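D-isomer specific 2-hydroxyacid dehydrogenase family protein (Aeromonas salmonicida subsp. salmonicida, PDB 3HG7) probably acts as an NAD-dependent oxidoreductase of the D-isomer specific 2-hydroxyacid dehydrogenase family. Local coordinates at residues Ile50-Pro55 / Gln72-Gly77; Leu68-Ser73 / Gln91-Arg96. The protein carries 1 engineered substitution. One frame throughout, in Å; residues are numbered along the deposited sequence.

In the fold
Contacts 1 and 2 are consecutive steps across one parallel five-stranded sheet, their centres about 6 Å apart and about 14 and 18 Å from the centre of the chain. Strand 70-73 belongs to both: contact 1 sets it beside strand 50-53, which comes before it in the chain, and contact 2 beside strand 91-93, which follows and is outermost in the sheet. Q72 and S73 therefore take part in each. Helix 286-301 packs on side chains of strands 50-53 and 70-73 and on V95, just after strand 91-93. This sheet is separate from the seven-stranded parallel sheet with the GxGxxG pattern, consistent with the two-domain build of the family, in which the second sheet would bind NAD.

Contact 1 of 2, residues Ile50-Pro55 / Gln72-Gly77; sequences ILMAEP and QSTYAG
E54 and T74 meet through a short hydrogen bond, the hydroxyl OG1 of T74 donating to OE2 of E54 over 2.5 Å. OE2 receives it on its anti lone pair, the one turned from OE1. The carboxylate has further partners beyond the two segments: S12 OG also bonds OE2, and the backbone N of Q13 bonds OE1, so both oxygens of this buried group are satisfied. CG of E54 lies beside its backbone N (chi1 -82°), from where it sits over one face of the Y75 ring in a CH-pi contact, 3.7 Å from the centroid and displaced toward the rim at CZ. Strands 50-53 and 70-73, which lead into this pair, run parallel, consecutive strands of a beta-alpha-beta unit whose short helix 55-58 starts just after E54, its N-cap residue. Q72 bonds the residues flanking M52: its N donates to L51 O at 2.8 Å, and its O accepts the longer bond from A53 N at 3.3 Å. T74 N donates to A53 O at 3.0 Å. NE2 of Q72 donates to the backbone O of S73 at 2.9 Å and also to N94 O, while OE1 accepts from T93 OG1 and N296 ND2. S73 OG donates to Y75 O (2.9 Å) and abuts the P55 ring, CG and CD both 3.3 Å away.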
ATOM      1  N   ILE A  50     -16.027   7.262 -19.174  1.00  8.39           N
ATOM      2  CA  ILE A  50     -14.804   6.824 -18.490  1.00  7.91           C
ATOM      3  C   ILE A  50     -14.682   7.671 -17.259  1.00  8.35           C
ATOM      4  O   ILE A  50     -14.963   8.854 -17.315  1.00  9.20           O
ATOM      5  CB  ILE A  50     -13.540   7.033 -19.379  1.00  8.36           C
ATOM      6  CG1 ILE A  50     -13.738   6.286 -20.722  1.00  8.41           C
ATOM      7  CG2 ILE A  50     -12.279   6.445 -18.678  1.00  8.54           C
ATOM      8  CD1 ILE A  50     -12.570   6.440 -21.662  1.00  9.92           C
ATOM      9  N   LEU A  51     -14.248   7.082 -16.150  1.00  7.35           N
ATOM     10  CA  LEU A  51     -14.022   7.875 -14.936  1.00  8.35           C
ATOM     11  C   LEU A  51     -12.599   7.597 -14.401  1.00  9.53           C
ATOM     12  O   LEU A  51     -12.151   6.437 -14.366  1.00 10.15           O
ATOM     13  CB  LEU A  51     -15.055   7.461 -13.888  1.00 10.32           C
ATOM     14  CG  LEU A  51     -15.002   8.190 -12.543  1.00 14.39           C
ATOM     15  CD1 LEU A  51     -15.459   9.640 -12.711  1.00 10.90           C
ATOM     16  CD2 LEU A  51     -15.886   7.452 -11.537  1.00 11.90           C
ATOM     17  N   MET A  52     -11.882   8.644 -13.990  1.00 10.08           N
ATOM     18  CA  MET A  52     -10.637   8.420 -13.220  1.00 10.41           C
ATOM     19  C   MET A  52     -10.782   9.170 -11.897  1.00 10.04           C
ATOM     20  O   MET A  52     -11.023  10.383 -11.914  1.00 10.92           O
ATOM     21  CB  MET A  52      -9.410   8.921 -13.968  1.00 10.88           C
ATOM     22  CG  MET A  52      -8.087   8.722 -13.148  1.00 15.64           C
ATOM     23  SD  MET A  52      -6.555   8.197 -14.010  1.00 12.18           S
ATOM     24  CE  MET A  52      -6.396   9.623 -15.055  1.00 15.37           C
ATOM     25  N   ALA A  53     -10.670   8.450 -10.787  1.00 10.26           N
ATOM     26  CA  ALA A  53     -11.076   8.997  -9.472  1.00 10.50           C
ATOM     27  C   ALA A  53     -10.502   8.190  -8.351  1.00 10.49           C
ATOM     28  O   ALA A  53     -10.066   7.056  -8.551  1.00  9.84           O
ATOM     29  CB  ALA A  53     -12.601   8.967  -9.336  1.00 10.54           C
ATOM     30  N   GLU A  54     -10.511   8.777  -7.150  1.00 11.02           N
ATOM     31  CA  GLU A  54     -10.263   7.978  -5.951  1.00 10.74           C
ATOM     32  C   GLU A  54     -11.578   7.277  -5.696  1.00 10.73           C
ATOM     33  O   GLU A  54     -12.652   7.882  -5.878  1.00  9.74           O
ATOM     34  CB  GLU A  54      -9.871   8.870  -4.762  1.00 11.46           C
ATOM     35  CG  GLU A  54      -8.414   9.258  -4.773  1.00 16.10           C
ATOM     36  CD  GLU A  54      -8.149  10.464  -5.649  1.00 13.37           C
ATOM     37  OE1 GLU A  54      -8.613  11.560  -5.277  1.00 16.38           O
ATOM     38  OE2 GLU A  54      -7.404  10.341  -6.649  1.00 15.71           O
ATOM     39  N   PRO A  55     -11.523   5.982  -5.315  1.00 10.91           N
ATOM     40  CA  PRO A  55     -12.757   5.238  -4.986  1.00 10.94           C
ATOM     41  C   PRO A  55     -13.716   5.949  -4.048  1.00 11.79           C
ATOM     42  O   PRO A  55     -14.909   6.003  -4.352  1.00 11.31           O
ATOM     43  CB  PRO A  55     -12.220   3.981  -4.322  1.00 11.04           C
ATOM     44  CG  PRO A  55     -10.954   3.737  -5.063  1.00 17.17           C
ATOM     45  CD  PRO A  55     -10.343   5.113  -5.224  1.00 11.12           C
ATOM     46  N   GLN A  72     -11.092   3.899 -14.012  1.00 10.22           N
ATOM     47  CA  GLN A  72      -9.710   3.731 -13.577  1.00  9.43           C
ATOM     48  C   GLN A  72      -9.571   4.381 -12.196  1.00 10.09           C
ATOM     49  O   GLN A  72      -9.644   5.628 -12.082  1.00  9.64           O
ATOM     50  CB  GLN A  72      -8.750   4.417 -14.535  1.00  9.55           C
ATOM     51  CG  GLN A  72      -7.264   4.382 -14.071  1.00 12.35           C
ATOM     52  CD  GLN A  72      -6.698   2.983 -14.064  1.00 12.10           C
ATOM     53  OE1 GLN A  72      -6.688   2.286 -15.103  1.00 12.70           O
ATOM     54  NE2 GLN A  72      -6.231   2.541 -12.888  1.00 12.53           N
ATOM     55  N   SER A  73      -9.402   3.546 -11.178  1.00 11.56           N
ATOM     56  CA  SER A  73      -9.067   4.023  -9.814  1.00 13.34           C
ATOM     57  C   SER A  73      -7.637   4.564  -9.769  1.00 13.25           C
ATOM     58  O   SER A  73      -6.747   4.046 -10.428  1.00 13.86           O
ATOM     59  CB  SER A  73      -9.234   2.912  -8.773  1.00 14.20           C
ATOM     60  OG  SER A  73      -8.704   3.323  -7.503  1.00 13.25           O
ATOM     61  N   THR A  74      -7.417   5.626  -8.991  1.00 13.33           N
ATOM     62  CA  THR A  74      -6.070   6.194  -8.853  1.00 14.46           C
ATOM     63  C   THR A  74      -5.368   5.519  -7.702  1.00 14.38           C
ATOM     64  O   THR A  74      -4.189   5.781  -7.435  1.00 14.96           O
ATOM     65  CB  THR A  74      -6.132   7.741  -8.525  1.00 15.79           C
ATOM     66  OG1 THR A  74      -6.970   7.948  -7.382  1.00 15.11           O
ATOM     67  CG2 THR A  74      -6.682   8.508  -9.675  1.00 15.55           C
ATOM     68  N   TYR A  75      -6.089   4.656  -7.003  1.00 14.69           N
ATOM     69  CA  TYR A  75      -5.534   3.964  -5.842  1.00 16.52           C
ATOM     70  C   TYR A  75      -5.476   2.476  -6.101  1.00 15.15           C
ATOM     71  O   TYR A  75      -6.280   1.894  -6.857  1.00 13.96           O
ATOM     72  CB  TYR A  75      -6.424   4.163  -4.612  1.00 19.46           C
ATOM     73  CG  TYR A  75      -6.355   5.476  -3.918  1.00 28.05           C
ATOM     74  CD1 TYR A  75      -5.367   6.405  -4.228  1.00 20.95           C
ATOM     75  CD2 TYR A  75      -7.271   5.783  -2.903  1.00 21.11           C
ATOM     76  CE1 TYR A  75      -5.283   7.619  -3.538  1.00 28.93           C
ATOM     77  CE2 TYR A  75      -7.194   6.995  -2.216  1.00 28.25           C
ATOM     78  CZ  TYR A  75      -6.199   7.897  -2.545  1.00 20.92           C
ATOM     79  OH  TYR A  75      -6.086   9.089  -1.880  1.00 28.22           O
ATOM     80  N   ALA A  76      -4.541   1.819  -5.425  1.00 15.09           N
ATOM     81  CA  ALA A  76      -4.500   0.375  -5.469  1.00 14.63           C
ATOM     82  C   ALA A  76      -5.723  -0.218  -4.773  1.00 14.13           C
ATOM     83  O   ALA A  76      -6.289  -1.195  -5.236  1.00 14.19           O
ATOM     84  CB  ALA A  76      -3.195  -0.130  -4.772  1.00 14.86           C
ATOM     85  N   GLY A  77      -6.132   0.373  -3.657  1.00 14.30           N
ATOM     86  CA  GLY A  77      -7.220  -0.205  -2.865  1.00 15.26           C
ATOM     87  C   GLY A  77      -8.586   0.239  -3.384  1.00 15.68           C
ATOM     88  O   GLY A  77      -8.830   1.436  -3.513  1.00 16.61           O
TER

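Contact 2 of 2, residues Leu68-Ser73 / Gln91-Arg96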
ATOM      1  N   LEU A  68     -21.430   4.870 -17.624  1.00  9.68           N
ATOM      2  CA  LEU A  68     -20.073   4.445 -17.277  1.00  9.87           C
ATOM      3  C   LEU A  68     -19.737   3.032 -17.770  1.00 10.87           C
ATOM      4  O   LEU A  68     -20.488   2.093 -17.489  1.00 12.05           O
ATOM      5  CB  LEU A  68     -19.860   4.524 -15.757  1.00 10.08           C
ATOM      6  CG  LEU A  68     -18.464   4.109 -15.260  1.00 10.77           C
ATOM      7  CD1 LEU A  68     -17.399   5.081 -15.769  1.00  8.98           C
ATOM      8  CD2 LEU A  68     -18.424   4.055 -13.761  1.00  9.53           C
ATOM      9  N   SER A  69     -18.629   2.933 -18.506  1.00  8.62           N
ATOM     10  CA  SER A  69     -18.081   1.719 -19.091  1.00  9.01           C
ATOM     11  C   SER A  69     -16.794   1.266 -18.418  1.00  8.61           C
ATOM     12  O   SER A  69     -16.526   0.046 -18.277  1.00  8.94           O
ATOM     13  CB  SER A  69     -17.766   2.007 -20.567  1.00  8.73           C
ATOM     14  OG  SER A  69     -18.992   2.086 -21.273  1.00 25.90           O
ATOM     15  N   TRP A  70     -15.958   2.246 -18.076  1.00  8.74           N
ATOM     16  CA  TRP A  70     -14.640   1.983 -17.467  1.00  8.75           C
ATOM     17  C   TRP A  70     -14.229   3.061 -16.436  1.00  9.82           C
ATOM     18  O   TRP A  70     -14.227   4.265 -16.704  1.00  9.13           O
ATOM     19  CB  TRP A  70     -13.572   1.800 -18.542  1.00  9.14           C
ATOM     20  CG  TRP A  70     -12.180   1.771 -18.027  1.00 10.82           C
ATOM     21  CD1 TRP A  70     -11.706   1.101 -16.921  1.00  9.19           C
ATOM     22  CD2 TRP A  70     -11.070   2.474 -18.577  1.00  9.11           C
ATOM     23  NE1 TRP A  70     -10.377   1.354 -16.767  1.00  9.21           N
ATOM     24  CE2 TRP A  70      -9.963   2.207 -17.759  1.00 10.15           C
ATOM     25  CE3 TRP A  70     -10.916   3.336 -19.671  1.00 10.96           C
ATOM     26  CZ2 TRP A  70      -8.695   2.768 -17.998  1.00  9.81           C
ATOM     27  CZ3 TRP A  70      -9.664   3.883 -19.918  1.00  9.17           C
ATOM     28  CH2 TRP A  70      -8.563   3.586 -19.087  1.00 12.12           C
ATOM     29  N   PHE A  71     -13.902   2.580 -15.244  1.00  9.95           N
ATOM     30  CA  PHE A  71     -13.448   3.425 -14.113  1.00 10.45           C
ATOM     31  C   PHE A  71     -12.026   2.991 -13.794  1.00  9.94           C
ATOM     32  O   PHE A  71     -11.774   1.847 -13.406  1.00 11.62           O
ATOM     33  CB  PHE A  71     -14.376   3.146 -12.930  1.00 11.43           C
ATOM     34  CG  PHE A  71     -14.055   3.902 -11.656  1.00 11.11           C
ATOM     35  CD1 PHE A  71     -12.949   4.721 -11.537  1.00 12.93           C
ATOM     36  CD2 PHE A  71     -14.855   3.694 -10.545  1.00 13.27           C
ATOM     37  CE1 PHE A  71     -12.651   5.376 -10.293  1.00 11.80           C
ATOM     38  CE2 PHE A  71     -14.576   4.333  -9.327  1.00 11.94           C
ATOM     39  CZ  PHE A  71     -13.458   5.162  -9.221  1.00 13.21           C
ATOM     40  N   GLN A  72     -11.092   3.899 -14.012  1.00 10.22           N
ATOM     41  CA  GLN A  72      -9.710   3.731 -13.577  1.00  9.43           C
ATOM     42  C   GLN A  72      -9.571   4.381 -12.196  1.00 10.09           C
ATOM     43  O   GLN A  72      -9.644   5.628 -12.082  1.00  9.64           O
ATOM     44  CB  GLN A  72      -8.750   4.417 -14.535  1.00  9.55           C
ATOM     45  CG  GLN A  72      -7.264   4.382 -14.071  1.00 12.35           C
ATOM     46  CD  GLN A  72      -6.698   2.983 -14.064  1.00 12.10           C
ATOM     47  OE1 GLN A  72      -6.688   2.286 -15.103  1.00 12.70           O
ATOM     48  NE2 GLN A  72      -6.231   2.541 -12.888  1.00 12.53           N
ATOM     49  N   SER A  73      -9.402   3.546 -11.178  1.00 11.56           N
ATOM     50  CA  SER A  73      -9.067   4.023  -9.814  1.00 13.34           C
ATOM     51  C   SER A  73      -7.637   4.564  -9.769  1.00 13.25           C
ATOM     52  O   SER A  73      -6.747   4.046 -10.428  1.00 13.86           O
ATOM     53  CB  SER A  73      -9.234   2.912  -8.773  1.00 14.20           C
ATOM     54  OG  SER A  73      -8.704   3.323  -7.503  1.00 13.25           O
ATOM     55  N   GLN A  91     -16.307  -1.781 -16.106  1.00  9.59           N
ATOM     56  CA  GLN A  91     -14.992  -2.350 -15.859  1.00 10.87           C
ATOM     57  C   GLN A  91     -14.275  -1.474 -14.855  1.00 10.55           C
ATOM     58  O   GLN A  91     -14.084  -0.287 -15.100  1.00  9.72           O
ATOM     59  CB  GLN A  91     -14.150  -2.397 -17.124  1.00 11.79           C
ATOM     60  CG  GLN A  91     -14.755  -3.220 -18.256  1.00 15.37           C
ATOM     61  CD  GLN A  91     -13.690  -3.717 -19.193  1.00 12.02           C
ATOM     62  OE1 GLN A  91     -12.902  -4.595 -18.841  1.00 16.00           O
ATOM     63  NE2 GLN A  91     -13.622  -3.123 -20.372  1.00 14.78           N
ATOM     64  N   LEU A  92     -13.867  -2.064 -13.746  1.00 11.64           N
ATOM     65  CA  LEU A  92     -13.031  -1.336 -12.774  1.00 11.72           C
ATOM     66  C   LEU A  92     -11.579  -1.800 -12.893  1.00 10.73           C
ATOM     67  O   LEU A  92     -11.316  -3.015 -12.882  1.00 11.60           O
ATOM     68  CB  LEU A  92     -13.538  -1.591 -11.351  1.00 12.59           C
ATOM     69  CG  LEU A  92     -12.713  -1.010 -10.189  1.00 13.19           C
ATOM     70  CD1 LEU A  92     -12.676   0.544 -10.183  1.00 13.25           C
ATOM     71  CD2 LEU A  92     -13.343  -1.572  -8.931  1.00 13.15           C
ATOM     72  N   THR A  93     -10.643  -0.849 -13.010  1.00  9.97           N
ATOM     73  CA  THR A  93      -9.211  -1.162 -12.886  1.00 10.41           C
ATOM     74  C   THR A  93      -8.573  -0.374 -11.751  1.00 11.56           C
ATOM     75  O   THR A  93      -8.988   0.740 -11.441  1.00 11.00           O
ATOM     76  CB  THR A  93      -8.438  -0.859 -14.173  1.00  8.77           C
ATOM     77  OG1 THR A  93      -8.659   0.500 -14.515  1.00 12.25           O
ATOM     78  CG2 THR A  93      -8.914  -1.759 -15.339  1.00 11.64           C
ATOM     79  N   ASN A  94      -7.555  -0.947 -11.130  1.00 11.97           N
ATOM     80  CA  ASN A  94      -6.846  -0.210 -10.104  1.00 13.09           C
ATOM     81  C   ASN A  94      -5.461   0.112 -10.607  1.00 12.97           C
ATOM     82  O   ASN A  94      -5.196  -0.042 -11.810  1.00 13.24           O
ATOM     83  CB  ASN A  94      -6.845  -0.997  -8.802  1.00 14.57           C
ATOM     84  CG  ASN A  94      -5.922  -2.200  -8.846  1.00 18.59           C
ATOM     85  OD1 ASN A  94      -5.646  -2.754  -9.918  1.00 15.72           O
ATOM     86  ND2 ASN A  94      -5.445  -2.624  -7.673  1.00 15.22           N
ATOM     87  N   VAL A  95      -4.579   0.542  -9.695  1.00 12.55           N
ATOM     88  CA  VAL A  95      -3.212   0.899 -10.007  1.00 13.36           C
ATOM     89  C   VAL A  95      -2.314  -0.200  -9.423  1.00 15.31           C
ATOM     90  O   VAL A  95      -2.406  -0.517  -8.227  1.00 15.57           O
ATOM     91  CB  VAL A  95      -2.851   2.347  -9.407  1.00 13.37           C
ATOM     92  CG1 VAL A  95      -1.367   2.600  -9.507  1.00 21.94           C
ATOM     93  CG2 VAL A  95      -3.584   3.419 -10.172  1.00 22.11           C
ATOM     94  N   ARG A  96      -1.520  -0.846 -10.274  1.00 15.67           N
ATOM     95  CA  ARG A  96      -0.548  -1.816  -9.779  1.00 17.66           C
ATOM     96  C   ARG A  96       0.818  -1.707 -10.441  1.00 16.24           C
ATOM     97  O   ARG A  96       0.951  -1.123 -11.507  1.00 14.77           O
ATOM     98  CB  ARG A  96      -1.116  -3.235  -9.834  1.00 20.94           C
ATOM     99  CG  ARG A  96      -1.397  -3.780 -11.221  1.00 44.03           C
ATOM    100  CD  ARG A  96      -1.137  -5.276 -11.180  1.00 25.93           C
ATOM    101  NE  ARG A  96      -0.874  -5.884 -12.490  1.00 45.12           N
ATOM    102  CZ  ARG A  96       0.257  -5.751 -13.186  1.00 28.46           C
ATOM    103  NH1 ARG A  96       1.260  -4.999 -12.736  1.00 44.81           N
ATOM    104  NH2 ARG A  96       0.367  -6.363 -14.366  1.00 45.14           N
TER
HETATM  105  O   HOH W   1     -16.334  -1.732 -20.405  1.00 27.54           O
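T93 OG1 joins two side chains of strand 70-73, accepting from W70 NE1 and donating to Q72 OE1. The indole bond is nearly straight, 172° at the hydrogen, with OG1 3.0 Å from NE1 and close to the ring plane. The hydroxyl lies 2.7 Å from Q72 OE1, well above the plane of the amide carbonyl; N296 of helix 286-301 bonds the same oxygen. Chi1 of T93 (56°) puts OG1 between its backbone N and carbonyl carbon, facing both partners. Q72 NE2 also donates to N94 O at 3.0 Å, adding a cross-strand bond where strand 91-93 ends. Strands 70-73 and 91-93 are parallel neighbours at one border of the five-stranded sheet, their axes 14° apart. F71 bonds to both sides of L92, its N to Q91 O and its O to T93 N, and S73 N continues the pairing to T93 O at 2.8 Å. At the N-terminal ends of the two strands Q91 N donates to S69 O, which a water also links to Q91 NE2. On the face opposite W70, L92 CD1 rests over the F71 ring, 4.1 Å from its centroid. The W70 ring meets F293 and F300 of helix 286-301, while V95 CG2 approaches S73 O to 3.2 Å.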